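Local atomic coordinates of putative PAS/PAC sensor protein (Nakamurella multipartita DSM 44233, PDB entry 6HMJ), a protein that senses blue light through a flavin mononucleotide chromophore in a light-oxygen-voltage domain and probably binds RNA through its ANTAR domain to regulate translation. Residues V333-G336 with A337-T341; V42-P45 with A46-L49. One frame throughout, in Å; residues are numbered along the deposited sequence.

Contact 1 of 2, residues V333-G336 with A337-T341; sequences VRNG and AGRVT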
loop_
_atom_site.group_PDB
_atom_site.type_symbol
_atom_site.label_atom_id
_atom_site.label_comp_id
_atom_site.label_asym_id
_atom_site.label_seq_id
_atom_site.Cartn_x
_atom_site.Cartn_y
_atom_site.Cartn_z
ATOM N N VAL A 333 -3.765 -40.469 -27.701
ATOM C CA VAL A 333 -4.873 -41.416 -27.784
ATOM C C VAL A 333 -4.477 -42.487 -28.790
ATOM O O VAL A 333 -4.199 -42.174 -29.954
ATOM C CB VAL A 333 -6.185 -40.731 -28.197
ATOM C CG1 VAL A 333 -7.318 -41.739 -28.232
ATOM C CG2 VAL A 333 -6.505 -39.574 -27.259
ATOM N N ARG A 334 -4.464 -43.741 -28.354
ATOM C CA ARG A 334 -4.023 -44.849 -29.188
ATOM C C ARG A 334 -5.232 -45.706 -29.540
ATOM O O ARG A 334 -6.093 -45.957 -28.691
ATOM C CB ARG A 334 -2.975 -45.687 -28.453
ATOM C CG ARG A 334 -1.797 -44.859 -27.952
ATOM C CD ARG A 334 -0.704 -45.695 -27.298
ATOM N NE ARG A 334 0.417 -44.856 -26.869
ATOM C CZ ARG A 334 1.550 -44.668 -27.540
ATOM N NH1 ARG A 334 1.762 -45.265 -28.706
ATOM N NH2 ARG A 334 2.483 -43.873 -27.029
ATOM N N ASN A 335 -5.298 -46.155 -30.790
ATOM C CA ASN A 335 -6.431 -46.949 -31.246
ATOM C C ASN A 335 -6.256 -48.394 -30.776
ATOM O O ASN A 335 -5.394 -48.704 -29.948
ATOM C CB ASN A 335 -6.581 -46.843 -32.763
ATOM C CG ASN A 335 -5.387 -47.398 -33.515
ATOM O OD1 ASN A 335 -4.495 -48.012 -32.929
ATOM N ND2 ASN A 335 -5.366 -47.185 -34.828
ATOM N N GLY A 336 -7.085 -49.298 -31.303
ATOM C CA GLY A 336 -7.052 -50.678 -30.844
ATOM C C GLY A 336 -5.707 -51.343 -31.061
ATOM O O GLY A 336 -5.240 -52.110 -30.215
ATOM N N ALA A 337 -5.066 -51.061 -32.193
ATOM C CA ALA A 337 -3.787 -51.677 -32.525
ATOM C C ALA A 337 -2.612 -51.035 -31.799
ATOM O O ALA A 337 -1.485 -51.524 -31.931
ATOM C CB ALA A 337 -3.548 -51.614 -34.036
ATOM N N GLY A 338 -2.840 -49.963 -31.046
ATOM C CA GLY A 338 -1.775 -49.277 -30.346
ATOM C C GLY A 338 -1.206 -48.082 -31.072
ATOM O O GLY A 338 -0.197 -47.526 -30.621
ATOM N N ARG A 339 -1.815 -47.670 -32.181
ATOM C CA ARG A 339 -1.336 -46.550 -32.977
ATOM C C ARG A 339 -1.880 -45.241 -32.420
ATOM O O ARG A 339 -3.078 -45.130 -32.145
ATOM C CB ARG A 339 -1.782 -46.726 -34.430
ATOM C CG ARG A 339 -1.421 -45.588 -35.373
ATOM C CD ARG A 339 -2.290 -45.655 -36.619
ATOM N NE ARG A 339 -1.922 -44.665 -37.624
ATOM C CZ ARG A 339 -2.669 -44.361 -38.681
ATOM N NH1 ARG A 339 -3.836 -44.964 -38.870
ATOM N NH2 ARG A 339 -2.254 -43.447 -39.546
ATOM N N VAL A 340 -1.000 -44.255 -32.263
ATOM C CA VAL A 340 -1.426 -42.924 -31.843
ATOM C C VAL A 340 -2.112 -42.262 -33.033
ATOM O O VAL A 340 -1.460 -41.909 -34.019
ATOM C CB VAL A 340 -0.248 -42.081 -31.346
ATOM C CG1 VAL A 340 -0.732 -40.702 -30.915
ATOM C CG2 VAL A 340 0.465 -42.775 -30.197
ATOM N N THR A 341 -3.426 -42.091 -32.944
ATOM C CA THR A 341 -4.191 -41.465 -34.013
ATOM C C THR A 341 -4.565 -40.019 -33.712
ATOM O O THR A 341 -4.639 -39.211 -34.642
ATOM C CB THR A 341 -5.451 -42.286 -34.318
ATOM O OG1 THR A 341 -6.407 -42.134 -33.267
ATOM C CG2 THR A 341 -5.113 -43.754 -34.461
#
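R334 and V340 face each other as an antiparallel non-hydrogen-bonded pair, their CA atoms 4.2 Å apart. Backbone hydrogen bonds flank the pair: T341 N donates to V333 O (3.1 Å), and N335 N to R339 O (2.8 Å). Beyond them the chain reverses in a type I turn from N335 to G338, closed by G338 N donating to N335 O. G338 sits at positive phi (96°), where a side chain would meet the preceding carbonyl oxygen.

The R334 and V340 side chains emerge on the same face of the sheet. R334 runs extended from CG to NE and brings its guanidinium over the valine, so that V340 CG2 touches one face, offset toward the rim, while G338 O lies at the edge.

N335 reaches back into the turn. With chi1 at 63°, its CG lies between the backbone N and the carbonyl carbon, and N335 OD1 accepts from R339 N at 2.8 Å, the donor lying above the plane of the side-chain amide. N335 ND2 rests against T341 CG2 (3.5 Å). Shortened to an alanine, this position would probably leave R339 N without its side-chain acceptor and T341 CG2 without the amide packed against it, making the turn less firmly fixed.

L233 of the second subunit packs on N335 and T341. The arrangement is a 3:5 beta hairpin, a type I turn with a G1 beta bulge, joining strands 323-334 and 340-346 of the PAS sheet.

Contact 2 of 2, residues V42-P45 with A46-L49; sequences VLTP and AVVL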
loop_
_atom_site.group_PDB
_atom_site.type_symbol
_atom_site.label_atom_id
_atom_site.label_comp_id
_atom_site.label_asym_id
_atom_site.label_seq_id
_atom_site.Cartn_x
_atom_site.Cartn_y
_atom_site.Cartn_z
ATOM N N VAL A 42 22.335 43.097 44.693
ATOM C CA VAL A 42 22.256 44.469 44.214
ATOM C C VAL A 42 22.726 44.481 42.766
ATOM O O VAL A 42 23.815 43.986 42.457
ATOM C CB VAL A 42 23.114 45.408 45.077
ATOM C CG1 VAL A 42 23.183 46.794 44.446
ATOM C CG2 VAL A 42 22.573 45.480 46.495
ATOM N N LEU A 43 21.915 45.050 41.879
ATOM C CA LEU A 43 22.141 44.950 40.440
ATOM C C LEU A 43 22.880 46.201 39.981
ATOM O O LEU A 43 22.343 47.311 40.049
ATOM C CB LEU A 43 20.831 44.780 39.675
ATOM C CG LEU A 43 20.052 43.478 39.864
ATOM C CD1 LEU A 43 18.770 43.520 39.047
ATOM C CD2 LEU A 43 20.901 42.281 39.458
ATOM N N THR A 44 24.128 46.016 39.579
ATOM C CA THR A 44 25.005 47.055 39.066
ATOM C C THR A 44 25.550 46.607 37.720
ATOM O O THR A 44 25.488 45.419 37.381
ATOM C CB THR A 44 26.165 47.345 40.028
ATOM O OG1 THR A 44 27.050 46.222 40.058
ATOM C CG2 THR A 44 25.639 47.616 41.430
ATOM N N PRO A 45 26.057 47.539 36.907
ATOM C CA PRO A 45 26.696 47.117 35.650
ATOM C C PRO A 45 27.819 46.114 35.857
ATOM O O PRO A 45 27.932 45.149 35.088
ATOM C CB PRO A 45 27.218 48.439 35.069
ATOM C CG PRO A 45 26.317 49.478 35.636
ATOM C CD PRO A 45 25.983 49.007 37.023
ATOM N N ALA A 46 28.654 46.310 36.881
ATOM C CA ALA A 46 29.707 45.344 37.177
ATOM C C ALA A 46 29.142 43.952 37.429
ATOM O O ALA A 46 29.820 42.951 37.169
ATOM C CB ALA A 46 30.520 45.813 38.385
ATOM N N VAL A 47 27.906 43.864 37.926
ATOM C CA VAL A 47 27.293 42.561 38.171
ATOM C C VAL A 47 26.869 41.911 36.862
ATOM O O VAL A 47 27.057 40.704 36.664
ATOM C CB VAL A 47 26.100 42.704 39.135
ATOM C CG1 VAL A 47 25.364 41.382 39.273
ATOM C CG2 VAL A 47 26.571 43.177 40.500
ATOM N N VAL A 48 26.278 42.690 35.956
ATOM C CA VAL A 48 25.904 42.160 34.647
ATOM C C VAL A 48 27.122 41.586 33.934
ATOM O O VAL A 48 27.122 40.426 33.506
ATOM C CB VAL A 48 25.219 43.248 33.800
ATOM C CG1 VAL A 48 25.034 42.770 32.362
ATOM C CG2 VAL A 48 23.877 43.623 34.406
ATOM N N LEU A 49 28.187 42.383 33.811
ATOM C CA LEU A 49 29.371 41.922 33.093
ATOM C C LEU A 49 29.961 40.663 33.713
ATOM O O LEU A 49 30.576 39.855 33.007
ATOM C CB LEU A 49 30.425 43.027 33.046
ATOM C CG LEU A 49 30.034 44.255 32.222
ATOM C CD1 LEU A 49 30.726 45.502 32.757
ATOM C CD2 LEU A 49 30.338 44.046 30.744
#
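T44 occupies the N-cap of helix 45-50. P45, at the first helical position, has no N-H to offer and needs no acceptor there. A46, the first residue of 46-49, lies in the opening turn, and its methyl group CB comes within 3.9 Å of T44 OG1, a loose contact at the start of the helix.

V47 carries most of the contact. Its backbone N is gripped twice by T44: V47 N donates to T44 OG1 at 3.3 Å, the capping bond proper, and to the main-chain T44 O at 2.9 Å, where the donor stands well above the carbonyl plane. The threonine makes this possible by setting OG1 between its own backbone N and carbonyl carbon (chi1 69°), which turns the hydroxyl toward the helix. The two side chains cross at about a right angle, with V47 CG2 lying against T44 OG1 and also touching the loop ahead of the cap at V42 O (3.5 Å).

V48 N makes the first regular helical bond, to T44 O (3.2 Å), this time in the carbonyl plane, so the one oxygen serves two successive amides. L49 N continues the pattern with an almost straight bond to P45 O (3.1 Å, 174° at the hydrogen), and its CG and CD1 lie close to the same oxygen.

V48 and P45, together with L43 of the loop, pack on F24 of strand 24-26. L43 also meets L30, A31 and L34 of helix 28-34, whereas V48 and L49 lean on W60 of helix 54-70, where L49 O accepts a hydrogen bond from R57 NE.

Contact 2 comes first along the chain and contact 1 near its far end, and the two lie on opposite sides of the chain's centre, with their centres about 118 Å apart and their nearest atoms about 106 Å apart. They share no sheet: residues 42-49 belong to the N-terminal PAS region, with its own five-stranded antiparallel sheet, while residues 333-341 join two strands of the flavin-binding PAS domain. Between them along the chain come the long helix 114-149, whose later part falls in the ANTAR range, and the helices after it. The pair thus marks two separate PAS modules at the ends of an elongated molecule, with the helical middle region of the chain between them.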